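Local coordinates for protein elongin-C (Saccharomyces cerevisiae, PDB 5ZB2) that serves as the linker of a Cul3-based ubiquitin ligase, which polyubiquitylates monoubiquitylated RNA polymerase II and takes part in global genomic repair, at residues B[85-88]-B[89-92]. Sequence-based numbering, arbitrary orientation.
Sequences EIPT and EMSL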
loop_
_atom_site.group_PDB
_atom_site.type_symbol
_atom_site.label_atom_id
_atom_site.label_comp_id
_atom_site.label_asym_id
_atom_site.label_seq_id
_atom_site.Cartn_x
_atom_site.Cartn_y
_atom_site.Cartn_z
ATOM N N GLU B 85 -2.979 -26.897 25.114
ATOM C CA GLU B 85 -3.987 -25.853 25.013
ATOM C C GLU B 85 -3.493 -24.568 25.669
ATOM O O GLU B 85 -2.887 -24.590 26.744
ATOM C CB GLU B 85 -5.289 -26.311 25.668
ATOM C CG GLU B 85 -5.913 -27.533 25.012
ATOM C CD GLU B 85 -7.146 -28.026 25.746
ATOM O OE1 GLU B 85 -7.378 -27.579 26.890
ATOM O OE2 GLU B 85 -7.885 -28.859 25.180
ATOM N N ILE B 86 -3.755 -23.443 25.011
ATOM C CA ILE B 86 -3.365 -22.131 25.520
ATOM C C ILE B 86 -4.588 -21.223 25.489
ATOM O O ILE B 86 -5.076 -20.890 24.399
ATOM C CB ILE B 86 -2.205 -21.538 24.704
ATOM C CG1 ILE B 86 -0.939 -22.375 24.912
ATOM C CG2 ILE B 86 -1.960 -20.081 25.096
ATOM C CD1 ILE B 86 0.253 -21.942 24.079
ATOM N N PRO B 87 -5.115 -20.793 26.637
ATOM C CA PRO B 87 -6.296 -19.921 26.612
ATOM C C PRO B 87 -6.017 -18.629 25.860
ATOM O O PRO B 87 -4.957 -18.018 26.011
ATOM C CB PRO B 87 -6.583 -19.658 28.096
ATOM C CG PRO B 87 -5.872 -20.734 28.837
ATOM C CD PRO B 87 -4.680 -21.092 28.012
ATOM N N THR B 88 -6.990 -18.215 25.043
ATOM C CA THR B 88 -6.832 -16.990 24.263
ATOM C C THR B 88 -6.599 -15.785 25.166
ATOM O O THR B 88 -5.757 -14.929 24.870
ATOM C CB THR B 88 -8.066 -16.771 23.385
ATOM O OG1 THR B 88 -8.212 -17.873 22.480
ATOM C CG2 THR B 88 -7.952 -15.475 22.587
ATOM N N GLU B 89 -7.333 -15.703 26.275
ATOM C CA GLU B 89 -7.280 -14.544 27.161
ATOM C C GLU B 89 -5.931 -14.362 27.853
ATOM O O GLU B 89 -5.760 -13.376 28.576
ATOM C CB GLU B 89 -8.378 -14.650 28.222
ATOM C CG GLU B 89 -8.301 -15.914 29.066
ATOM C CD GLU B 89 -9.404 -16.903 28.742
ATOM O OE1 GLU B 89 -10.289 -17.105 29.601
ATOM O OE2 GLU B 89 -9.391 -17.472 27.631
ATOM N N MET B 90 -4.973 -15.273 27.666
ATOM C CA MET B 90 -3.654 -15.138 28.278
ATOM C C MET B 90 -2.532 -15.430 27.286
ATOM O O MET B 90 -1.406 -15.729 27.701
ATOM C CB MET B 90 -3.531 -16.062 29.493
ATOM C CG MET B 90 -3.549 -17.544 29.147
ATOM S SD MET B 90 -3.378 -18.616 30.590
ATOM C CE MET B 90 -4.840 -18.179 31.530
ATOM N N SER B 91 -2.813 -15.344 25.984
ATOM C CA SER B 91 -1.805 -15.696 24.987
ATOM C C SER B 91 -0.653 -14.696 24.981
ATOM O O SER B 91 0.514 -15.089 24.889
ATOM C CB SER B 91 -2.445 -15.794 23.603
ATOM O OG SER B 91 -3.159 -14.614 23.279
ATOM N N LEU B 92 -0.956 -13.400 25.085
ATOM C CA LEU B 92 0.104 -12.394 25.068
ATOM C C LEU B 92 0.989 -12.513 26.303
ATOM O O LEU B 92 2.212 -12.660 26.194
ATOM C CB LEU B 92 -0.496 -10.989 24.969
ATOM C CG LEU B 92 -0.985 -10.537 23.591
ATOM C CD1 LEU B 92 -1.598 -9.145 23.678
ATOM C CD2 LEU B 92 0.138 -10.550 22.562
HETATM O O HOH W 1 -10.047 -19.437 25.425
#
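M90 folds its side chain back on P87, CG over the face of the proline ring and SD beside its CG–CD edge, 3.7 Å from CG of P87. M90 holds the N-cap position after a short 3-10 turn that leads into helix 91-101 of this BTB/POZ fold. The methionine chain starts with CG between its own backbone N and carbonyl carbon (chi1 67°), which brings CG within 3.8 Å of CB of P87; the bend at chi3 then sets CE near the ring too. In the backbone, M90 N donates to P87 O at 3.2 Å. One residue on, S91 grips the turn twice: its N and its OG both give hydrogen bonds to T88 O, the hydroxyl at 3.1 Å and close to the carbonyl plane, placed there by OG standing between the serine's backbone N and carbonyl carbon (chi1 54°). On the outer side a water donates to OE2 of E89 and takes a weak bond from T88 N, while that same OE2 sits 3.6 Å from CB of P87. Helix 55-71 backs the turn, K60 touching P87 and H56 and I57 touching M90. An alanine in place of M90 would probably leave the P87 ring without its thioether cover and weaken the hold on helix 55-71. The turn lies at the RAD7 interface: V41 and L42 of one RAD7 chain and K15 and I16 of another pack on T88, S91 and L92, and T88 OG1 makes a weak hydrogen bond to ND2 of N19 in the latter chain.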